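Local coordinates for protein acylneuraminate lyase (Mycoplasma synoviae, PDB 4N4P) that belongs to the dihydrodipicolinate synthetase family of TIM-barrel proteins and is found here as an assembly of four chains, at residues Asp5-Leu10 with Arg76-Ala81; Thr16-Thr19 with Lys23-Lys26; His123-Ile128 with Gly155-Ile160; Lys224-Glu227 with Ala233-Lys236. All blocks are in the same frame, centred on the assembly; numbering follows the deposited sequence.

Contact 1 of 4, residues Asp5-Leu10 with Arg76-Ala81; sequences DKFKGL and RVTLIA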
# COMPACT_ATOMS: atom_id res chain seq x y z
N ASP A 5 25.83 26.31 -10.19
CA ASP A 5 27.01 25.48 -10.44
C ASP A 5 27.64 24.92 -9.18
O ASP A 5 28.13 23.79 -9.19
CB ASP A 5 28.03 26.23 -11.29
CG ASP A 5 27.58 26.38 -12.74
OD1 ASP A 5 26.49 25.90 -13.15
OD2 ASP A 5 28.37 26.98 -13.49
N LYS A 6 27.57 25.65 -8.07
CA LYS A 6 28.14 25.14 -6.83
C LYS A 6 27.33 23.97 -6.24
O LYS A 6 27.78 23.35 -5.27
CB LYS A 6 28.28 26.24 -5.78
CG LYS A 6 26.95 26.65 -5.18
CD LYS A 6 26.89 28.11 -4.79
CE LYS A 6 27.19 28.38 -3.39
NZ LYS A 6 26.53 29.62 -2.86
N PHE A 7 26.18 23.67 -6.82
CA PHE A 7 25.36 22.55 -6.33
C PHE A 7 25.47 21.33 -7.23
O PHE A 7 24.71 20.37 -7.07
CB PHE A 7 23.92 22.97 -6.20
CG PHE A 7 23.70 24.04 -5.16
CD1 PHE A 7 23.77 23.71 -3.79
CD2 PHE A 7 23.41 25.35 -5.54
CE1 PHE A 7 23.55 24.66 -2.83
CE2 PHE A 7 23.21 26.33 -4.57
CZ PHE A 7 23.27 25.98 -3.20
N LYS A 8 26.39 21.37 -8.17
CA LYS A 8 26.66 20.21 -9.05
C LYS A 8 27.53 19.21 -8.33
O LYS A 8 28.45 19.59 -7.60
CB LYS A 8 27.34 20.67 -10.32
CG LYS A 8 26.36 21.47 -11.20
CD LYS A 8 26.99 22.09 -12.44
CE LYS A 8 25.88 22.71 -13.29
NZ LYS A 8 26.42 23.08 -14.64
N GLY A 9 27.26 17.93 -8.56
CA GLY A 9 28.15 16.88 -8.14
C GLY A 9 27.66 16.12 -6.92
O GLY A 9 26.44 15.98 -6.69
N LEU A 10 28.61 15.64 -6.12
CA LEU A 10 28.27 14.76 -5.01
C LEU A 10 28.30 15.46 -3.66
O LEU A 10 29.30 16.10 -3.29
CB LEU A 10 29.22 13.57 -4.95
CG LEU A 10 29.20 12.65 -6.16
CD1 LEU A 10 30.25 11.54 -5.92
CD2 LEU A 10 27.79 12.05 -6.36
N ARG A 76 35.90 25.35 1.55
CA ARG A 76 36.46 24.53 0.46
C ARG A 76 35.38 23.94 -0.46
O ARG A 76 35.49 24.01 -1.68
CB ARG A 76 37.34 23.40 1.00
CG ARG A 76 38.68 23.91 1.52
CD ARG A 76 39.47 22.79 2.14
NE ARG A 76 38.89 22.31 3.40
CZ ARG A 76 39.28 21.20 4.02
NH1 ARG A 76 40.22 20.41 3.47
NH2 ARG A 76 38.73 20.86 5.17
N VAL A 77 34.35 23.36 0.14
CA VAL A 77 33.25 22.79 -0.65
C VAL A 77 31.92 23.43 -0.27
O VAL A 77 31.83 24.17 0.69
CB VAL A 77 33.21 21.24 -0.53
CG1 VAL A 77 34.55 20.62 -0.95
CG2 VAL A 77 32.75 20.78 0.88
N THR A 78 30.88 23.14 -1.05
CA THR A 78 29.54 23.72 -0.83
C THR A 78 28.95 23.07 0.41
O THR A 78 29.17 21.89 0.63
CB THR A 78 28.67 23.44 -2.07
OG1 THR A 78 29.33 24.00 -3.22
CG2 THR A 78 27.23 24.04 -1.95
N LEU A 79 28.23 23.85 1.22
CA LEU A 79 27.59 23.30 2.43
C LEU A 79 26.11 23.50 2.42
O LEU A 79 25.63 24.58 2.14
CB LEU A 79 28.18 23.94 3.69
CG LEU A 79 29.67 23.71 4.00
CD1 LEU A 79 30.08 24.45 5.26
CD2 LEU A 79 30.01 22.22 4.11
N ILE A 80 25.37 22.45 2.76
CA ILE A 80 23.93 22.52 2.93
C ILE A 80 23.61 21.94 4.29
O ILE A 80 24.12 20.89 4.64
CB ILE A 80 23.17 21.72 1.85
CG1 ILE A 80 23.61 22.16 0.43
CG2 ILE A 80 21.67 21.90 2.01
CD1 ILE A 80 22.98 21.34 -0.68
N ALA A 81 22.79 22.64 5.07
CA ALA A 81 22.36 22.16 6.39
C ALA A 81 20.88 21.85 6.41
O ALA A 81 20.06 22.71 6.11
CB ALA A 81 22.66 23.24 7.48

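Contact 2 of 4, residues Thr16-Thr19 with Lys23-Lys26; sequences TPFT and KLHK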
# COMPACT_ATOMS: atom_id res chain seq x y z
N THR A 16 27.05 12.06 11.78
CA THR A 16 27.44 12.86 12.95
C THR A 16 28.19 12.00 13.99
O THR A 16 27.60 11.12 14.59
CB THR A 16 26.20 13.56 13.60
OG1 THR A 16 25.49 14.31 12.59
CG2 THR A 16 26.65 14.54 14.70
N PRO A 17 29.51 12.25 14.20
CA PRO A 17 30.23 11.43 15.16
C PRO A 17 29.76 11.56 16.61
O PRO A 17 29.60 12.66 17.13
CB PRO A 17 31.67 11.92 15.02
CG PRO A 17 31.73 12.33 13.59
CD PRO A 17 30.44 13.11 13.45
N PHE A 18 29.50 10.42 17.24
CA PHE A 18 29.25 10.41 18.68
C PHE A 18 30.23 9.46 19.33
O PHE A 18 30.67 8.50 18.71
CB PHE A 18 27.84 9.91 19.01
CG PHE A 18 26.74 10.68 18.33
CD1 PHE A 18 26.45 11.99 18.69
CD2 PHE A 18 25.96 10.06 17.35
CE1 PHE A 18 25.41 12.68 18.06
CE2 PHE A 18 24.93 10.73 16.73
CZ PHE A 18 24.65 12.06 17.07
N THR A 19 30.56 9.72 20.59
CA THR A 19 31.39 8.79 21.36
C THR A 19 30.58 7.54 21.66
O THR A 19 29.36 7.55 21.53
CB THR A 19 31.85 9.43 22.71
OG1 THR A 19 30.71 9.65 23.53
CG2 THR A 19 32.54 10.77 22.44
N LYS A 23 28.03 10.99 23.57
CA LYS A 23 28.28 12.43 23.57
C LYS A 23 28.60 12.87 22.15
O LYS A 23 29.26 12.13 21.43
CB LYS A 23 29.47 12.78 24.46
CG LYS A 23 29.27 12.49 25.96
CD LYS A 23 30.44 13.08 26.82
CE LYS A 23 31.81 12.48 26.45
NZ LYS A 23 31.86 11.00 26.64
N LEU A 24 28.19 14.07 21.75
CA LEU A 24 28.70 14.62 20.49
C LEU A 24 30.23 14.61 20.48
O LEU A 24 30.87 15.16 21.40
CB LEU A 24 28.20 16.05 20.25
CG LEU A 24 28.63 16.67 18.92
CD1 LEU A 24 28.06 15.87 17.74
CD2 LEU A 24 28.15 18.11 18.88
N HIS A 25 30.82 13.98 19.47
CA HIS A 25 32.28 13.94 19.37
C HIS A 25 32.82 15.05 18.46
O HIS A 25 32.93 14.89 17.24
CB HIS A 25 32.77 12.56 18.94
CG HIS A 25 34.26 12.42 18.98
ND1 HIS A 25 35.03 12.93 20.00
CD2 HIS A 25 35.12 11.82 18.13
CE1 HIS A 25 36.30 12.67 19.77
NE2 HIS A 25 36.38 11.99 18.63
N LYS A 26 33.12 16.19 19.09
CA LYS A 26 33.37 17.43 18.37
C LYS A 26 34.58 17.32 17.45
O LYS A 26 34.49 17.73 16.30
CB LYS A 26 33.53 18.62 19.34
CG LYS A 26 32.37 18.77 20.29
CD LYS A 26 32.13 20.23 20.62
CE LYS A 26 31.52 20.44 21.99
NZ LYS A 26 32.51 21.18 22.82

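Contact 3 of 4, residues His123-Ile128 with Gly155-Ile160; sequences HYYEEI and GKLLEI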
# COMPACT_ATOMS: atom_id res chain seq x y z
N HIS A 123 2.58 26.45 5.43
CA HIS A 123 2.78 27.46 6.47
C HIS A 123 4.09 27.26 7.22
O HIS A 123 4.77 28.23 7.58
CB HIS A 123 1.59 27.47 7.46
CG HIS A 123 1.64 28.61 8.43
ND1 HIS A 123 1.07 29.84 8.15
CD2 HIS A 123 2.22 28.73 9.64
CE1 HIS A 123 1.28 30.66 9.17
NE2 HIS A 123 1.98 30.01 10.09
N TYR A 124 4.46 25.99 7.42
CA TYR A 124 5.74 25.63 8.03
C TYR A 124 6.89 26.16 7.19
O TYR A 124 7.76 26.83 7.71
CB TYR A 124 5.77 24.12 8.16
CG TYR A 124 7.08 23.41 8.35
CD1 TYR A 124 7.76 22.83 7.26
CD2 TYR A 124 7.60 23.21 9.64
CE1 TYR A 124 8.96 22.11 7.45
CE2 TYR A 124 8.78 22.50 9.85
CZ TYR A 124 9.45 21.93 8.76
OH TYR A 124 10.60 21.21 9.01
N TYR A 125 6.86 25.93 5.88
CA TYR A 125 7.96 26.45 5.06
C TYR A 125 7.96 27.99 4.98
O TYR A 125 9.03 28.63 5.03
CB TYR A 125 7.90 25.82 3.68
CG TYR A 125 8.46 24.42 3.68
CD1 TYR A 125 9.82 24.17 3.91
CD2 TYR A 125 7.63 23.34 3.40
CE1 TYR A 125 10.34 22.86 3.88
CE2 TYR A 125 8.12 22.04 3.37
CZ TYR A 125 9.47 21.81 3.61
OH TYR A 125 9.93 20.52 3.56
N GLU A 126 6.76 28.57 4.93
CA GLU A 126 6.62 30.03 5.01
C GLU A 126 7.29 30.61 6.26
O GLU A 126 8.06 31.56 6.19
CB GLU A 126 5.14 30.43 5.03
CG GLU A 126 4.46 30.37 3.71
CD GLU A 126 3.11 31.04 3.78
OE1 GLU A 126 2.13 30.37 4.16
OE2 GLU A 126 3.03 32.24 3.44
N GLU A 127 6.99 30.05 7.43
CA GLU A 127 7.60 30.53 8.66
C GLU A 127 9.14 30.42 8.62
O GLU A 127 9.83 31.34 9.04
CB GLU A 127 7.05 29.77 9.86
CG GLU A 127 5.62 30.09 10.20
CD GLU A 127 5.31 29.82 11.66
OE1 GLU A 127 4.35 29.08 11.93
OE2 GLU A 127 6.06 30.33 12.53
N ILE A 128 9.68 29.31 8.13
CA ILE A 128 11.14 29.17 8.08
C ILE A 128 11.75 30.24 7.14
O ILE A 128 12.78 30.81 7.44
CB ILE A 128 11.61 27.75 7.64
CG1 ILE A 128 10.99 26.68 8.54
CG2 ILE A 128 13.17 27.66 7.66
CD1 ILE A 128 11.10 25.23 7.97
N GLY A 155 4.44 22.77 -6.61
CA GLY A 155 4.94 24.04 -7.12
C GLY A 155 4.58 25.21 -6.25
O GLY A 155 5.32 26.20 -6.21
N LYS A 156 3.46 25.11 -5.53
CA LYS A 156 3.10 26.11 -4.54
C LYS A 156 4.13 26.20 -3.41
O LYS A 156 4.43 27.29 -2.92
CB LYS A 156 1.71 25.84 -3.97
CG LYS A 156 0.58 25.97 -4.99
CD LYS A 156 -0.73 25.45 -4.39
CE LYS A 156 -1.63 24.83 -5.46
NZ LYS A 156 -2.46 23.73 -4.84
N LEU A 157 4.68 25.05 -3.01
CA LEU A 157 5.74 25.05 -2.01
C LEU A 157 7.02 25.60 -2.61
O LEU A 157 7.73 26.35 -1.95
CB LEU A 157 5.98 23.63 -1.43
CG LEU A 157 4.85 22.89 -0.70
CD1 LEU A 157 5.31 21.43 -0.38
CD2 LEU A 157 4.42 23.63 0.59
N LEU A 158 7.30 25.25 -3.87
CA LEU A 158 8.52 25.72 -4.55
C LEU A 158 8.56 27.23 -4.73
O LEU A 158 9.63 27.81 -4.91
CB LEU A 158 8.65 25.05 -5.93
CG LEU A 158 9.00 23.55 -5.89
CD1 LEU A 158 8.89 22.87 -7.28
CD2 LEU A 158 10.41 23.39 -5.31
N GLU A 159 7.39 27.86 -4.68
CA GLU A 159 7.27 29.30 -4.92
C GLU A 159 7.48 30.14 -3.67
O GLU A 159 7.63 31.36 -3.75
CB GLU A 159 5.90 29.62 -5.48
CG GLU A 159 5.85 29.53 -6.97
CD GLU A 159 4.43 29.52 -7.48
OE1 GLU A 159 3.53 30.09 -6.80
OE2 GLU A 159 4.22 28.94 -8.56
N ILE A 160 7.53 29.49 -2.51
CA ILE A 160 7.75 30.18 -1.24
C ILE A 160 9.05 31.00 -1.27
O ILE A 160 10.05 30.58 -1.86
CB ILE A 160 7.68 29.17 -0.06
CG1 ILE A 160 6.23 28.70 0.11
CG2 ILE A 160 8.26 29.75 1.23
CD1 ILE A 160 6.03 27.42 0.98

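Contact 4 of 4, residues Lys224-Glu227 with Ala233-Lys236; sequences KAWE and AVMK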
# COMPACT_ATOMS: atom_id res chain seq x y z
N LYS A 224 31.00 10.33 -14.56
CA LYS A 224 32.00 10.53 -15.64
C LYS A 224 31.68 9.68 -16.87
O LYS A 224 31.75 10.16 -18.01
CB LYS A 224 33.42 10.30 -15.15
CG LYS A 224 33.86 11.30 -14.04
CD LYS A 224 33.58 12.79 -14.38
CE LYS A 224 34.73 13.41 -15.18
NZ LYS A 224 34.88 14.89 -14.94
N ALA A 225 31.29 8.43 -16.64
CA ALA A 225 30.88 7.55 -17.76
C ALA A 225 29.65 8.10 -18.50
O ALA A 225 29.58 8.05 -19.73
CB ALA A 225 30.62 6.09 -17.25
N TRP A 226 28.70 8.63 -17.73
CA TRP A 226 27.49 9.20 -18.30
C TRP A 226 27.85 10.42 -19.13
O TRP A 226 27.41 10.51 -20.27
CB TRP A 226 26.49 9.57 -17.19
CG TRP A 226 25.18 10.03 -17.71
CD1 TRP A 226 24.11 9.24 -18.11
CD2 TRP A 226 24.81 11.37 -17.95
NE1 TRP A 226 23.09 10.04 -18.54
CE2 TRP A 226 23.49 11.35 -18.45
CE3 TRP A 226 25.45 12.60 -17.76
CZ2 TRP A 226 22.80 12.52 -18.80
CZ3 TRP A 226 24.76 13.77 -18.09
CH2 TRP A 226 23.44 13.71 -18.61
N GLU A 227 28.67 11.33 -18.59
CA GLU A 227 29.09 12.52 -19.35
C GLU A 227 29.88 12.15 -20.61
O GLU A 227 29.81 12.85 -21.62
CB GLU A 227 29.93 13.47 -18.47
CG GLU A 227 29.12 14.08 -17.33
CD GLU A 227 29.97 14.90 -16.38
OE1 GLU A 227 31.20 14.72 -16.39
OE2 GLU A 227 29.40 15.69 -15.60
N ALA A 233 29.33 1.45 -19.78
CA ALA A 233 30.00 1.67 -18.48
C ALA A 233 29.01 2.19 -17.46
O ALA A 233 29.06 1.79 -16.29
CB ALA A 233 31.22 2.63 -18.61
N VAL A 234 28.10 3.06 -17.89
CA VAL A 234 27.08 3.57 -16.96
C VAL A 234 26.31 2.37 -16.37
O VAL A 234 26.06 2.31 -15.17
CB VAL A 234 26.10 4.53 -17.64
CG1 VAL A 234 24.90 4.84 -16.72
CG2 VAL A 234 26.81 5.84 -18.01
N MET A 235 25.90 1.45 -17.24
CA MET A 235 25.21 0.23 -16.77
C MET A 235 26.05 -0.60 -15.81
O MET A 235 25.58 -0.96 -14.74
CB MET A 235 24.81 -0.66 -17.95
CG MET A 235 23.94 0.09 -18.95
SD MET A 235 23.60 -0.90 -20.42
CE MET A 235 23.17 0.41 -21.58
N LYS A 236 27.27 -0.94 -16.24
CA LYS A 236 28.14 -1.82 -15.46
C LYS A 236 28.48 -1.18 -14.11
O LYS A 236 28.39 -1.83 -13.08
CB LYS A 236 29.41 -2.13 -16.27
CG LYS A 236 30.47 -2.92 -15.49
CD LYS A 236 31.72 -3.20 -16.35
CE LYS A 236 32.94 -3.50 -15.46
NZ LYS A 236 33.37 -2.24 -14.72

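Contact 1 of 4, residues Asp5-Leu10 with Arg76-Ala81
Thr78 reaches across to the short 3-10 turn formed by Asp5, Lys6 and Phe7 and donates its hydroxyl to a backbone carbonyl: OG1 lies 2.7 Å from Lys6 O. The donor comes in at a C=O...donor angle of 134° and is tilted 21° from the carbonyl plane. With chi1 at -57°, the two branches of Thr78 share the work, since OG1 takes the carbonyl while CG2 comes obliquely to the Phe7 ring, 3.8 Å from Phe7 CE1. This is the tightly packed half of the contact. Ile80 adds its CD1 at the edge of the same ring, 4.0 Å from Phe7 CD1, and on one face Lys6 CG lies 3.7 Å above the ring plane, displaced from the ring centre. Phe7 is therefore held among the ends of barrel strands, its turn leading through Lys8 into strand 9-12 while Thr78 opens strand 78-82. In the closed barrel strand 44-47 lies between the two, so the turn links strands that are not neighbours.

The outer half is looser. The Lys6 chain bends at chi2 and chi3, and its NZ ends in a salt bridge with Asp104, whose other oxygen accepts Leu79 N. On the exposed side of the turn Lys8 NZ makes a salt bridge with Asp5 OD1 at 3.2 Å, its hydrogen bond weak. The chemistry thus implies a division of labour: one hydroxyl satisfies a turn carbonyl beside a buried hydrocarbon cluster, and the charged groups lie on the exposed side.

Contact 2 of 4, residues Thr16-Thr19 with Lys23-Lys26
The Phe18 ring meets residues 23-24 by its edge, with Lys23 O in the ring plane and Leu24 CA 3.9 Å from Phe18 CD1. One face of the ring carries a backbone oxygen from its own segment, Thr16 O, 3.3 Å above the plane and displaced from the ring centre. The imidazole of His25 is approached obliquely by the methyl of Thr19, and its NE2 is hydrogen-bonded to Asp267.

Between the two segments the backbones form a single antiparallel bridge, Phe18 with Leu24 being the non-hydrogen-bonded pair. On one flank Thr19 N gives a nearly straight bond to Lys23 O (2.9 Å) that lies in the carbonyl plane; on the other, His25 N bonds Pro17 O (3.0 Å) from above its carbonyl plane. The result is a tight hairpin-like turn with one bridge, in the loop that carries the chain from strand 9-12 to helix 26-39 of the barrel, with His25 at the N-cap position of that helix.

Thr19 closes the turn a second time. Its first torsion folds OG1 back over its own main chain (chi1 66°), where it accepts Lys23 N at 3.0 Å with an N-H...O angle of 147°. Asp21, within the turn, pairs with both Thr19 OG1 and Lys23 NZ. At the far end Leu24 CD1 rests 3.6 Å from Thr16 CG2, next to residues of helix 59-73.

Contact 3 of 4, residues His123-Ile128 with Gly155-Ile160
Ile160 carries most of this contact, laying both of its branches against the helix that holds Tyr125 and Glu126. Its CD1 reaches Tyr125 CB at 3.7 Å, while CG2 sits 4.1 Å from Glu126 CA. A chi1 of -70° sets CG1 on the side of its own N and CG2 opposite that N, which spreads the two branches over consecutive residues of the helix. Leu157, one turn earlier, sends CD2 obliquely toward the Tyr125 ring, 4.3 Å from CD2 of that ring. No hydrogen bond crosses between the segments, and the union rests on hydrocarbon contact.

The next shell fixes the ring. Tyr124 CD1 stands 3.8 Å above the centre of one face of Tyr125, and the hydroxyl of Tyr125 is hydrogen-bonded to Ala108 O at the end of strand 105-108. With its hydroxyl bonded and one face covered, the ring is restrained where Leu157 meets it. Further out, Glu127, on another side of the helix, forms a salt bridge with Lys273 of a second subunit.

In the barrel, helices 118-131 and 151-158 are successive members of the outer layer, and strand 136-139 lies between them in the chain; Tyr125 and Leu157 both pack down on Ile138 of that strand.

Contact 4 of 4, residues Lys224-Glu227 with Ala233-Lys236
The closest CA atoms of the two helical segments, those of Ala225 and Val234, are 5.6 Å apart, a close approach made possible by small side chains at the interface. Ala225 and Ala233 meet methyl to methyl, CB to CB at 3.8 Å. Beside them Val234 pushes one branch into the neighbouring helix: CG2 lies 3.4 Å from Trp226 N and 3.7 Å from Ala225 C, so this methyl packs on main chain as much as on side chain. A chi1 of 169° puts CG2 beside the backbone N of Val234 and so aims it at this spot. It also touches Trp226 CB at 3.8 Å and lies at the edge of the indole, near its plane.

The helices are consecutive. Helix 212-227 follows strand 206-209, the eighth of the barrel, and helix 231-248 begins the C-terminal helices, so this contact closes the turn between the last barrel helix and that addition, a helical hairpin.

Trp226 has its CG anti to the backbone N (chi1 -174°), which swings the indole off to one side of the interface, where NE1 is hydrogen-bonded to Thr201. There Lys231 of a third subunit makes a cation-pi interaction with the indole and Met235 of the same subunit packs on it, while Val234 meets Met202 of that subunit. On the exposed side Lys224 NZ and Glu227 OE1 form a long salt bridge at 4.0 Å.

In the fold
Contacts 1 and 3 are buried, contacts 2 and 4 only partly so. Contact 1 is the innermost, its centre about 11 Å from that of the chain, and it alone joins elements of the barrel sheet. Contacts 3 and 4 pack without a hydrogen bond between their segments, yet contact 3 ties helix 118-131 to helix 151-158 and the loop that follows it, and contact 4 ties the last barrel helix to the C-terminal addition; each has another subunit close by. Contact 2, nested along the chain inside the loop that contact 1 closes, is built largely on backbone hydrogen bonds, with one threonine hydroxyl, where contact 1 has a single side-chain to carbonyl bond.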